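Local coordinates for FMN-binding protein (Syntrophomonas wolfei subsp. wolfei, PDB 3IN6) that binds flavin mononucleotide as a two-subunit flavoprotein, probably with a role in redox chemistry that has not been defined, at residues I61-G66 / K117-T122; A47-L52 / G80-L85; A72-T77 / N131-K136; E43-V48 / A67-A72. All blocks are in the same frame, centred on the assembly; numbering follows the deposited sequence.

Contact 1: residues I61-G66 / K117-T122; sequences ICARFG and KRLDNT. With FMN (flavin mononucleotide), chain C.
Leu119 meets Ala63 and Phe65 through its two methyl branches, and these apolar touches are the direct contact between the segments. CD2 of Leu119 lies 4.2 Å from CB of Ala63. CD1 of Leu119 lies 4.2 Å from CE1 of Phe65 and comes at the ring obliquely. With CG of Leu119 anti to the backbone N (chi1 -178°), the fork extends away from the helix toward the strand end.

The flavin is covered on one face by Phe65. Its ring sits over the pyrimidine part, and CE1 of Phe65 is 3.2 Å from N3 of FMN. C2 of FMN stands over the rim of the Phe65 ring.

The backbone supplies the polar part. FMN N3 donates to Ala63 O (2.9 Å). FMN O2 is gripped by two amides, Phe65 N and Gly66 N, at 3.1 Å from each. Two donors at one carbonyl would tend to draw negative charge toward that end of the flavin. At Gly66 a CB would sit only 2.5 Å from FMN O3', so the ribityl chain passes close to its backbone. Arg64 steadies this turn: NE of Arg64 donates to Gly66 O (2.8 Å), while its NH2 forms a salt bridge with Asp68.

In the fold, strand 59-64 runs between strands 52-55 and 131-141. Helix 110-120 packs over one face of it, with Ile115 also touching Ile61 and Ala63. Beyond the strand end, the ring of Tyr124 meets Phe65.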
# COMPACT_ATOMS: atom_id res chain seq x y z
N ILE A 61 2.14 -0.92 -17.34
CA ILE A 61 1.60 -2.22 -17.70
C ILE A 61 2.06 -3.20 -16.63
O ILE A 61 3.13 -3.06 -16.03
CB ILE A 61 1.92 -2.72 -19.13
CG1 ILE A 61 3.43 -2.84 -19.38
CG2 ILE A 61 1.30 -1.79 -20.18
CD1 ILE A 61 3.74 -3.68 -20.62
N CYS A 62 1.24 -4.21 -16.43
CA CYS A 62 1.42 -5.11 -15.34
C CYS A 62 0.90 -6.50 -15.71
O CYS A 62 -0.18 -6.62 -16.33
CB CYS A 62 0.61 -4.47 -14.22
SG CYS A 62 0.11 -5.44 -12.89
N ALA A 63 1.67 -7.52 -15.34
CA ALA A 63 1.27 -8.90 -15.58
C ALA A 63 0.30 -9.33 -14.49
O ALA A 63 0.60 -9.17 -13.31
CB ALA A 63 2.47 -9.81 -15.57
N ARG A 64 -0.85 -9.85 -14.87
CA ARG A 64 -1.77 -10.36 -13.88
C ARG A 64 -1.79 -11.90 -13.95
O ARG A 64 -2.30 -12.49 -14.91
CB ARG A 64 -3.15 -9.75 -14.04
CG ARG A 64 -4.09 -10.07 -12.88
CD ARG A 64 -4.93 -11.25 -13.22
NE ARG A 64 -5.58 -11.89 -12.08
CZ ARG A 64 -6.66 -12.65 -12.19
NH1 ARG A 64 -7.23 -12.82 -13.38
NH2 ARG A 64 -7.20 -13.21 -11.12
N PHE A 65 -1.18 -12.52 -12.94
CA PHE A 65 -1.14 -13.97 -12.81
C PHE A 65 -1.75 -14.46 -11.49
O PHE A 65 -2.31 -15.56 -11.45
CB PHE A 65 0.28 -14.53 -13.04
CG PHE A 65 1.33 -13.95 -12.14
CD1 PHE A 65 2.01 -12.79 -12.48
CD2 PHE A 65 1.70 -14.62 -10.96
CE1 PHE A 65 3.02 -12.27 -11.65
CE2 PHE A 65 2.71 -14.11 -10.12
CZ PHE A 65 3.36 -12.93 -10.47
N GLY A 66 -1.65 -13.67 -10.42
CA GLY A 66 -2.31 -13.98 -9.14
C GLY A 66 -3.25 -12.82 -8.90
O GLY A 66 -4.13 -12.53 -9.74
N LYS A 117 7.33 -11.03 -22.15
CA LYS A 117 8.78 -11.10 -22.22
C LYS A 117 9.39 -10.85 -20.84
O LYS A 117 10.24 -11.61 -20.39
CB LYS A 117 9.32 -10.08 -23.23
CG LYS A 117 8.87 -10.32 -24.66
N ARG A 118 8.94 -9.79 -20.18
CA ARG A 118 9.42 -9.46 -18.85
C ARG A 118 9.16 -10.60 -17.86
O ARG A 118 10.08 -11.05 -17.18
CB ARG A 118 8.79 -8.16 -18.35
CG ARG A 118 9.21 -7.74 -16.94
CD ARG A 118 8.66 -6.38 -16.57
NE ARG A 118 9.27 -5.30 -17.34
CZ ARG A 118 10.36 -4.62 -16.98
NH1 ARG A 118 11.02 -4.89 -15.86
NH2 ARG A 118 10.81 -3.65 -17.77
N LEU A 119 7.91 -11.07 -17.80
CA LEU A 119 7.53 -12.17 -16.89
C LEU A 119 8.35 -13.43 -17.10
O LEU A 119 8.63 -14.16 -16.13
CB LEU A 119 6.04 -12.50 -17.00
CG LEU A 119 5.48 -13.59 -16.07
CD1 LEU A 119 5.85 -13.32 -14.60
CD2 LEU A 119 3.96 -13.72 -16.23
N ASP A 120 8.74 -13.71 -18.34
CA ASP A 120 9.55 -14.90 -18.65
C ASP A 120 10.86 -14.92 -17.86
O ASP A 120 11.35 -15.99 -17.48
CB ASP A 120 9.87 -14.99 -20.16
CG ASP A 120 8.65 -15.35 -21.01
OD1 ASP A 120 7.63 -15.81 -20.47
OD2 ASP A 120 8.75 -15.20 -22.25
N ASN A 121 11.41 -13.73 -17.59
CA ASN A 121 12.66 -13.60 -16.84
C ASN A 121 12.47 -13.47 -15.33
O ASN A 121 13.30 -12.87 -14.65
CB ASN A 121 13.44 -12.40 -17.37
CG ASN A 121 13.70 -12.48 -18.86
OD1 ASN A 121 13.72 -13.56 -19.44
ND2 ASN A 121 13.91 -11.33 -19.49
N THR A 122 11.39 -14.05 -14.80
CA THR A 122 11.07 -13.96 -13.37
C THR A 122 10.92 -15.34 -12.71
O THR A 122 10.83 -16.36 -13.40
CB THR A 122 9.75 -13.17 -13.18
OG1 THR A 122 9.82 -11.95 -13.91
CG2 THR A 122 9.50 -12.86 -11.71
N1 FMN C . 0.91 -11.10 -8.66
C2 FMN C . 0.55 -10.56 -9.88
O2 FMN C . -0.55 -10.82 -10.38
N3 FMN C . 1.43 -9.71 -10.55
C4 FMN C . 2.67 -9.41 -10.00
O4 FMN C . 3.44 -8.65 -10.63
C4A FMN C . 3.04 -9.97 -8.77
N5 FMN C . 4.28 -9.70 -8.20
C5A FMN C . 4.64 -10.24 -6.97
C6 FMN C . 5.90 -9.93 -6.42
C7 FMN C . 6.28 -10.48 -5.20
C7M FMN C . 7.63 -10.14 -4.64
C8 FMN C . 5.41 -11.33 -4.50
C8M FMN C . 5.80 -11.92 -3.17
C9 FMN C . 4.15 -11.63 -5.05
C9A FMN C . 3.76 -11.10 -6.29
N10 FMN C . 2.51 -11.37 -6.86
C10 FMN C . 2.15 -10.82 -8.10
C1' FMN C . 1.53 -12.30 -6.18
C2' FMN C . 0.44 -11.55 -5.41
O2' FMN C . 1.01 -10.64 -4.50
C3' FMN C . -0.46 -12.58 -4.70
O3' FMN C . -1.22 -13.26 -5.68
C4' FMN C . -1.38 -11.97 -3.64
O4' FMN C . -1.96 -12.99 -2.87
C5' FMN C . -2.51 -11.15 -4.25
O5' FMN C . -3.26 -10.56 -3.22
P FMN C . -4.83 -10.21 -3.41
O1P FMN C . -5.67 -11.46 -3.45
O2P FMN C . -5.10 -9.42 -4.68
O3P FMN C . -5.17 -9.45 -2.16

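Contact 2: residues A47-L52 / G80-L85. With FMN (flavin mononucleotide), chain C.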
# COMPACT_ATOMS: atom_id res chain seq x y z
N ALA A 47 -1.75 -5.35 -2.34
CA ALA A 47 -1.09 -6.59 -2.72
C ALA A 47 0.29 -6.28 -3.28
O ALA A 47 0.51 -5.19 -3.84
CB ALA A 47 -1.93 -7.33 -3.78
N VAL A 48 1.21 -7.22 -3.10
CA VAL A 48 2.55 -7.09 -3.66
C VAL A 48 2.47 -7.39 -5.17
O VAL A 48 1.94 -8.43 -5.58
CB VAL A 48 3.55 -8.04 -2.98
CG1 VAL A 48 4.90 -7.93 -3.64
CG2 VAL A 48 3.63 -7.74 -1.48
N ILE A 49 2.97 -6.46 -5.98
CA ILE A 49 2.92 -6.54 -7.44
C ILE A 49 4.19 -5.95 -8.05
O ILE A 49 4.35 -4.72 -8.06
CB ILE A 49 1.71 -5.72 -8.00
CG1 ILE A 49 0.40 -6.20 -7.38
CG2 ILE A 49 1.64 -5.79 -9.52
CD1 ILE A 49 0.10 -7.71 -7.56
N SER A 50 5.09 -6.80 -8.55
CA SER A 50 6.33 -6.30 -9.13
C SER A 50 6.60 -6.61 -10.64
O SER A 50 7.59 -6.10 -11.17
CB SER A 50 7.53 -6.78 -8.30
OG SER A 50 7.74 -8.17 -8.44
N VAL A 51 5.78 -7.42 -11.32
CA VAL A 51 6.02 -7.65 -12.77
C VAL A 51 5.41 -6.47 -13.54
O VAL A 51 4.31 -6.55 -14.11
CB VAL A 51 5.48 -8.99 -13.27
CG1 VAL A 51 5.86 -9.18 -14.75
CG2 VAL A 51 6.05 -10.12 -12.45
N LEU A 52 6.16 -5.36 -13.55
CA LEU A 52 5.69 -4.07 -14.09
C LEU A 52 6.64 -3.38 -15.04
O LEU A 52 7.86 -3.59 -15.00
CB LEU A 52 5.53 -3.06 -12.95
CG LEU A 52 4.61 -3.29 -11.78
CD1 LEU A 52 4.75 -2.09 -10.86
CD2 LEU A 52 3.16 -3.49 -12.24
N GLY A 80 -6.47 2.90 -8.53
CA GLY A 80 -5.40 2.31 -7.71
C GLY A 80 -4.21 3.20 -7.50
O GLY A 80 -4.14 4.32 -8.03
N VAL A 81 -3.28 2.73 -6.69
CA VAL A 81 -2.04 3.44 -6.49
C VAL A 81 -0.90 2.48 -6.25
O VAL A 81 -0.97 1.63 -5.37
CB VAL A 81 -2.11 4.47 -5.32
CG1 VAL A 81 -2.49 3.81 -3.95
CG2 VAL A 81 -0.77 5.23 -5.22
N PHE A 82 0.14 2.61 -7.06
CA PHE A 82 1.33 1.83 -6.90
C PHE A 82 2.24 2.58 -5.96
O PHE A 82 2.25 3.82 -5.94
CB PHE A 82 2.12 1.66 -8.20
CG PHE A 82 1.53 0.68 -9.15
CD1 PHE A 82 1.81 -0.67 -9.02
CD2 PHE A 82 0.75 1.11 -10.20
CE1 PHE A 82 1.30 -1.59 -9.92
CE2 PHE A 82 0.24 0.20 -11.11
CZ PHE A 82 0.52 -1.15 -10.97
N MSE A 83 2.99 1.82 -5.18
CA MSE A 83 4.00 2.41 -4.35
C MSE A 83 5.21 1.53 -4.38
O MSE A 83 5.09 0.31 -4.28
CB MSE A 83 3.58 2.59 -2.89
CG MSE A 83 4.78 3.13 -2.02
SE MSE A 83 4.45 3.58 -0.18
CE MSE A 83 3.94 5.42 -0.30
N VAL A 84 6.37 2.15 -4.54
CA VAL A 84 7.66 1.47 -4.40
C VAL A 84 8.27 2.15 -3.19
O VAL A 84 8.18 3.38 -3.07
CB VAL A 84 8.59 1.68 -5.59
CG1 VAL A 84 10.01 1.10 -5.28
CG2 VAL A 84 8.01 1.08 -6.85
N LEU A 85 8.93 1.36 -2.34
CA LEU A 85 9.52 1.84 -1.11
C LEU A 85 10.81 1.08 -0.83
O LEU A 85 10.80 -0.12 -0.63
CB LEU A 85 8.55 1.60 0.05
CG LEU A 85 8.89 2.23 1.39
CD1 LEU A 85 8.88 3.74 1.27
CD2 LEU A 85 7.91 1.77 2.46
N1 FMN C . 0.91 -11.10 -8.66
C2 FMN C . 0.55 -10.56 -9.88
O2 FMN C . -0.55 -10.82 -10.38
N3 FMN C . 1.43 -9.71 -10.55
C4 FMN C . 2.67 -9.41 -10.00
O4 FMN C . 3.44 -8.65 -10.63
C4A FMN C . 3.04 -9.97 -8.77
N5 FMN C . 4.28 -9.70 -8.20
C5A FMN C . 4.64 -10.24 -6.97
C6 FMN C . 5.90 -9.93 -6.42
C7 FMN C . 6.28 -10.48 -5.20
C7M FMN C . 7.63 -10.14 -4.64
C8 FMN C . 5.41 -11.33 -4.50
C8M FMN C . 5.80 -11.92 -3.17
C9 FMN C . 4.15 -11.63 -5.05
C9A FMN C . 3.76 -11.10 -6.29
N10 FMN C . 2.51 -11.37 -6.86
C10 FMN C . 2.15 -10.82 -8.10
C1' FMN C . 1.53 -12.30 -6.18
C2' FMN C . 0.44 -11.55 -5.41
O2' FMN C . 1.01 -10.64 -4.50
C3' FMN C . -0.46 -12.58 -4.70
O3' FMN C . -1.22 -13.26 -5.68
C4' FMN C . -1.38 -11.97 -3.64
O4' FMN C . -1.96 -12.99 -2.87
C5' FMN C . -2.51 -11.15 -4.25
O5' FMN C . -3.26 -10.56 -3.22
P FMN C . -4.83 -10.21 -3.41
O1P FMN C . -5.67 -11.46 -3.45
O2P FMN C . -5.10 -9.42 -4.68
O3P FMN C . -5.17 -9.45 -2.16
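Leu52 and Phe82 approach from opposite directions and meet at one ring corner. CD2 of Leu52 is 3.5 Å from CE1 of Phe82, and CD1 of Leu52 is 3.6 Å from the same CE1. CG of Leu52 lies beside its own backbone N (chi1 -59°), which turns both methyls toward the ring. A glycine in place of Leu52 would probably open a gap at CE1 of Phe82, where the two methyls now press, and hold the ring less tightly.

Ile49 has two tasks. Its CG2 touches the edge of the Phe82 ring, 4.2 Å from CE1. Its other branch bends at chi2 (-56°) and lays CD1 over the flavin, 3.7 Å from N1 of FMN. Val48 covers the same flavin face further along, with CG1 3.3 Å from C7 of FMN.

The sheet and the flavin site are consistent with the split-barrel fold of FMN-binding proteins. Here the chain leaves strand 44-48 and passes along the flavin edge. Ser50 N donates to N5 of FMN (3.0 Å, 169°). Val51, the centre of an inverse gamma turn, gives its N-H to O4 of FMN at 2.7 Å. FMN O2' donates to Val48 O (2.6 Å). The side chain of Val48 also packs on Met83 of the second subunit (a selenomethionine).

Contact 3: residues A72-T77 / N131-K136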
# COMPACT_ATOMS: atom_id res chain seq x y z
N ALA A 72 -10.33 -8.05 -9.23
CA ALA A 72 -11.77 -7.83 -9.06
C ALA A 72 -12.06 -6.37 -8.70
O ALA A 72 -13.02 -5.79 -9.19
CB ALA A 72 -12.35 -8.75 -7.99
N ASN A 73 -11.26 -5.78 -7.82
CA ASN A 73 -11.40 -4.35 -7.45
C ASN A 73 -11.22 -3.43 -8.68
O ASN A 73 -12.09 -2.57 -8.99
CB ASN A 73 -10.42 -3.99 -6.36
CG ASN A 73 -10.83 -4.55 -5.00
OD1 ASN A 73 -11.97 -4.97 -4.80
ND2 ASN A 73 -9.91 -4.52 -4.06
N LEU A 74 -10.14 -3.65 -9.42
CA LEU A 74 -9.87 -2.84 -10.61
C LEU A 74 -11.04 -2.90 -11.59
O LEU A 74 -11.39 -1.87 -12.17
CB LEU A 74 -8.57 -3.26 -11.28
CG LEU A 74 -7.33 -2.94 -10.45
CD1 LEU A 74 -6.09 -3.61 -11.06
CD2 LEU A 74 -7.14 -1.40 -10.28
N LYS A 75 -11.67 -4.06 -11.74
CA LYS A 75 -12.82 -4.16 -12.65
C LYS A 75 -14.06 -3.48 -12.09
O LYS A 75 -14.94 -3.11 -12.85
CB LYS A 75 -13.16 -5.61 -13.01
CG LYS A 75 -12.03 -6.43 -13.62
CD LYS A 75 -11.51 -5.90 -14.94
CE LYS A 75 -12.52 -6.09 -16.07
NZ LYS A 75 -11.95 -5.66 -17.38
N GLU A 76 -14.17 -3.35 -10.77
CA GLU A 76 -15.31 -2.65 -10.16
C GLU A 76 -15.16 -1.14 -10.19
O GLU A 76 -16.09 -0.43 -10.56
CB GLU A 76 -15.53 -3.04 -8.69
CG GLU A 76 -16.16 -4.37 -8.52
CD GLU A 76 -16.55 -4.69 -7.09
OE1 GLU A 76 -16.73 -3.79 -6.25
OE2 GLU A 76 -16.69 -5.89 -6.84
N THR A 77 -14.01 -0.65 -9.78
CA THR A 77 -13.78 0.79 -9.64
C THR A 77 -12.73 1.38 -10.56
O THR A 77 -12.72 2.59 -10.78
CB THR A 77 -13.34 1.12 -8.20
OG1 THR A 77 -12.06 0.52 -7.93
CG2 THR A 77 -14.34 0.62 -7.23
N ASN A 131 -3.85 -11.89 -17.65
CA ASN A 131 -4.19 -10.59 -18.21
C ASN A 131 -2.97 -9.69 -18.27
O ASN A 131 -2.05 -9.81 -17.45
CB ASN A 131 -5.21 -9.81 -17.33
CG ASN A 131 -6.35 -10.66 -16.78
OD1 ASN A 131 -6.18 -11.38 -15.80
ND2 ASN A 131 -7.54 -10.51 -17.36
N CYS A 132 -2.99 -8.78 -19.23
CA CYS A 132 -2.05 -7.69 -19.23
C CYS A 132 -2.92 -6.51 -18.83
O CYS A 132 -3.91 -6.21 -19.50
CB CYS A 132 -1.42 -7.46 -20.60
SG CYS A 132 -0.37 -6.00 -20.52
N LEU A 133 -2.62 -5.89 -17.69
CA LEU A 133 -3.38 -4.75 -17.25
C LEU A 133 -2.67 -3.50 -17.73
O LEU A 133 -1.47 -3.35 -17.53
CB LEU A 133 -3.53 -4.73 -15.72
CG LEU A 133 -4.22 -5.95 -15.10
CD1 LEU A 133 -4.23 -5.79 -13.60
CD2 LEU A 133 -5.63 -6.15 -15.67
N VAL A 134 -3.42 -2.60 -18.37
CA VAL A 134 -2.83 -1.38 -18.88
C VAL A 134 -3.36 -0.23 -18.05
O VAL A 134 -4.57 -0.03 -17.99
CB VAL A 134 -3.16 -1.17 -20.37
CG1 VAL A 134 -2.42 0.05 -20.91
CG2 VAL A 134 -2.80 -2.44 -21.18
N PHE A 135 -2.46 0.51 -17.41
CA PHE A 135 -2.86 1.65 -16.58
C PHE A 135 -2.48 3.00 -17.16
O PHE A 135 -1.45 3.14 -17.78
CB PHE A 135 -2.25 1.59 -15.17
CG PHE A 135 -2.60 0.36 -14.39
CD1 PHE A 135 -3.71 0.34 -13.57
CD2 PHE A 135 -1.77 -0.77 -14.42
CE1 PHE A 135 -4.03 -0.81 -12.81
CE2 PHE A 135 -2.06 -1.90 -13.67
CZ PHE A 135 -3.21 -1.92 -12.86
N LYS A 136 -3.33 4.00 -16.91
CA LYS A 136 -3.03 5.38 -17.25
C LYS A 136 -2.55 6.01 -15.97
O LYS A 136 -3.20 5.84 -14.92
CB LYS A 136 -4.28 6.12 -17.76
CG LYS A 136 -4.09 7.63 -17.89
CD LYS A 136 -5.42 8.32 -18.28
CE LYS A 136 -5.30 9.85 -18.28
NZ LYS A 136 -6.60 10.53 -18.59
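Helix 68-77 lies against the antiparallel sheet here, and Leu74 meets Leu133 and Phe135 of strand 131-141. Tyr71, one turn earlier, touches the same strand. The contact is apolar, with no hydrogen bond between the segments. CD1 of Leu74 does most of the touching. It reaches CD1 of Leu133 at 3.8 Å and CZ of Phe135, also at 3.8 Å. The methyl comes to the Phe135 ring at its edge, near the ring plane, and the two side chains cross at about a right angle. CD2 of Leu74 backs this up, 4.1 Å from CE1 of Phe135. Leu74 has CG beside its own backbone N (chi1 -68°) and an extended second torsion, which carries both methyls off the helix toward the strand.

Leu133 and Phe135 are two residues apart on one strand, so both reach the helix side of the sheet. Phe135 also meets Phe82 edge-to-face, which extends the apolar layer to strand 79-87. Polar links flank it: Lys75 forms a salt bridge with Asp105, and Asn73 ND2 donates to Thr37 OG1. Leu74 thus packs helix 68-77 onto the face of the antiparallel sheet, in a fold consistent with the split barrel of FMN-binding proteins.

Contact 4: residues E43-V48 / A67-A72. With FMN (flavin mononucleotide), chain C.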
# COMPACT_ATOMS: atom_id res chain seq x y z
N GLU A 43 -14.10 -0.88 0.32
CA GLU A 43 -13.20 -1.82 0.99
C GLU A 43 -11.87 -1.75 0.24
O GLU A 43 -11.81 -2.00 -0.97
CB GLU A 43 -13.79 -3.25 1.01
N VAL A 44 -10.81 -1.39 0.95
CA VAL A 44 -9.50 -1.21 0.34
C VAL A 44 -8.66 -2.47 0.47
O VAL A 44 -8.71 -3.17 1.47
CB VAL A 44 -8.75 -0.02 1.00
CG1 VAL A 44 -7.38 0.20 0.37
CG2 VAL A 44 -9.57 1.25 0.92
N ASN A 45 -7.92 -2.78 -0.58
CA ASN A 45 -6.98 -3.89 -0.58
C ASN A 45 -5.63 -3.37 -0.99
O ASN A 45 -5.52 -2.29 -1.60
CB ASN A 45 -7.40 -4.97 -1.59
CG ASN A 45 -6.64 -6.29 -1.39
OD1 ASN A 45 -6.40 -6.69 -0.26
ND2 ASN A 45 -6.27 -6.96 -2.48
N ILE A 46 -4.61 -4.14 -0.64
CA ILE A 46 -3.23 -3.91 -1.04
C ILE A 46 -2.58 -5.29 -1.31
O ILE A 46 -2.86 -6.28 -0.62
CB ILE A 46 -2.44 -3.14 -0.00
CG1 ILE A 46 -1.03 -2.83 -0.55
CG2 ILE A 46 -2.42 -3.88 1.33
CD1 ILE A 46 -0.23 -1.91 0.30
N ALA A 47 -1.75 -5.35 -2.34
CA ALA A 47 -1.09 -6.59 -2.72
C ALA A 47 0.29 -6.28 -3.28
O ALA A 47 0.51 -5.19 -3.84
CB ALA A 47 -1.93 -7.33 -3.78
N VAL A 48 1.21 -7.22 -3.10
CA VAL A 48 2.55 -7.09 -3.66
C VAL A 48 2.47 -7.39 -5.17
O VAL A 48 1.94 -8.43 -5.58
CB VAL A 48 3.55 -8.04 -2.98
CG1 VAL A 48 4.90 -7.93 -3.64
CG2 VAL A 48 3.63 -7.74 -1.48
N ALA A 67 -3.09 -12.17 -7.75
CA ALA A 67 -3.80 -10.93 -7.47
C ALA A 67 -5.28 -10.91 -7.82
O ALA A 67 -5.74 -9.98 -8.48
CB ALA A 67 -3.06 -9.79 -8.20
N ASP A 68 -6.03 -11.91 -7.36
CA ASP A 68 -7.47 -12.06 -7.66
C ASP A 68 -8.37 -10.94 -7.14
O ASP A 68 -9.20 -10.43 -7.88
CB ASP A 68 -7.99 -13.38 -7.07
CG ASP A 68 -7.37 -14.62 -7.71
OD1 ASP A 68 -6.88 -14.54 -8.85
OD2 ASP A 68 -7.41 -15.69 -7.05
N LYS A 69 -8.23 -10.58 -5.87
CA LYS A 69 -9.04 -9.51 -5.26
C LYS A 69 -8.67 -8.16 -5.90
O LYS A 69 -9.54 -7.37 -6.27
CB LYS A 69 -8.84 -9.50 -3.75
CG LYS A 69 -9.75 -8.59 -2.89
CD LYS A 69 -11.22 -8.91 -3.04
CE LYS A 69 -11.97 -9.02 -1.68
NZ LYS A 69 -11.75 -7.87 -0.79
N THR A 70 -7.37 -7.91 -6.02
CA THR A 70 -6.83 -6.72 -6.70
C THR A 70 -7.46 -6.55 -8.08
O THR A 70 -7.92 -5.45 -8.44
CB THR A 70 -5.31 -6.84 -6.84
OG1 THR A 70 -4.76 -6.87 -5.52
CG2 THR A 70 -4.71 -5.65 -7.60
N TYR A 71 -7.53 -7.65 -8.82
CA TYR A 71 -8.12 -7.65 -10.16
C TYR A 71 -9.61 -7.36 -10.12
O TYR A 71 -10.11 -6.55 -10.91
CB TYR A 71 -7.87 -8.99 -10.85
CG TYR A 71 -8.50 -9.09 -12.21
CD1 TYR A 71 -8.01 -8.35 -13.28
CD2 TYR A 71 -9.57 -9.94 -12.44
CE1 TYR A 71 -8.57 -8.45 -14.55
CE2 TYR A 71 -10.14 -10.05 -13.71
CZ TYR A 71 -9.63 -9.30 -14.75
OH TYR A 71 -10.20 -9.39 -15.99
N ALA A 72 -10.33 -8.05 -9.23
CA ALA A 72 -11.77 -7.83 -9.06
C ALA A 72 -12.06 -6.37 -8.70
O ALA A 72 -13.02 -5.79 -9.19
CB ALA A 72 -12.35 -8.75 -7.99
N1 FMN C . 0.91 -11.10 -8.66
C2 FMN C . 0.55 -10.56 -9.88
O2 FMN C . -0.55 -10.82 -10.38
N3 FMN C . 1.43 -9.71 -10.55
C4 FMN C . 2.67 -9.41 -10.00
O4 FMN C . 3.44 -8.65 -10.63
C4A FMN C . 3.04 -9.97 -8.77
N5 FMN C . 4.28 -9.70 -8.20
C5A FMN C . 4.64 -10.24 -6.97
C6 FMN C . 5.90 -9.93 -6.42
C7 FMN C . 6.28 -10.48 -5.20
C7M FMN C . 7.63 -10.14 -4.64
C8 FMN C . 5.41 -11.33 -4.50
C8M FMN C . 5.80 -11.92 -3.17
C9 FMN C . 4.15 -11.63 -5.05
C9A FMN C . 3.76 -11.10 -6.29
N10 FMN C . 2.51 -11.37 -6.86
C10 FMN C . 2.15 -10.82 -8.10
C1' FMN C . 1.53 -12.30 -6.18
C2' FMN C . 0.44 -11.55 -5.41
O2' FMN C . 1.01 -10.64 -4.50
C3' FMN C . -0.46 -12.58 -4.70
O3' FMN C . -1.22 -13.26 -5.68
C4' FMN C . -1.38 -11.97 -3.64
O4' FMN C . -1.96 -12.99 -2.87
C5' FMN C . -2.51 -11.15 -4.25
O5' FMN C . -3.26 -10.56 -3.22
P FMN C . -4.83 -10.21 -3.41
O1P FMN C . -5.67 -11.46 -3.45
O2P FMN C . -5.10 -9.42 -4.68
O3P FMN C . -5.17 -9.45 -2.16
O HOH W 1 -11.27 -4.73 -1.28
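Strand 44-48 and residues 68-72, the start of helix 68-77, run at 130° to each other, with their axes 8.4 Å apart at closest approach. The FMN phosphate sits at the side of this junction, within reach of both segments. Asn45 reaches it from the strand: CG is anti to the backbone N (chi1 -166°), and ND2 of Asn45 donates to O3P of FMN at 2.7 Å, nearly straight (171°). OD1 of Asn45 is held by Tyr99 OH of the second subunit, which fixes the turn of the amide.

Thr70 grips another phosphate oxygen twice. Thr70 N lies 3.0 Å from O2P of FMN, and Thr70 OG1 donates to the same O2P at 2.7 Å. The same OG1 rests 3.4 Å from CB of Ala47, so the alanine closes the side toward the strand. The Lys69 chain crosses that of Asn45 at a slant, with CB 3.8 Å from ND2 of Asn45. Its NZ makes a weak hydrogen bond to a water, which in turn donates to Glu43 O. At the N-cap, Ala67 N donates to O3' of FMN (3.0 Å).

A leucine in place of Asn45 would probably leave O3P without this donor and Tyr99 of the second subunit without its acceptor. The phosphate sits at the helix N terminus, where the helix dipole is likely to help neutralise its charge. Arg97 of the second subunit also bonds to FMN, so both subunits build the site.

How the contacts relate
After helix 2-28 and strand 33-38, the chain enters strand 44-48, where contacts 4 and 2 both start. Contact 4 closes first, at the start of helix 68-77. Contact 2 closes later, on strand 79-87, so its loop takes in that whole helix. Contact 1 opens at strand 59-64, inside both loops, and closes far on at helix 110-120; it crosses both. Contact 3 opens on helix 68-77, after contact 4 has closed, and ends on strand 131-141. It crosses contacts 1 and 2. Contacts 1, 2 and 4 all touch FMN, contact 4 chiefly at its ribityl and phosphate end, while contact 3 ties the phosphate-binding helix to the sheet.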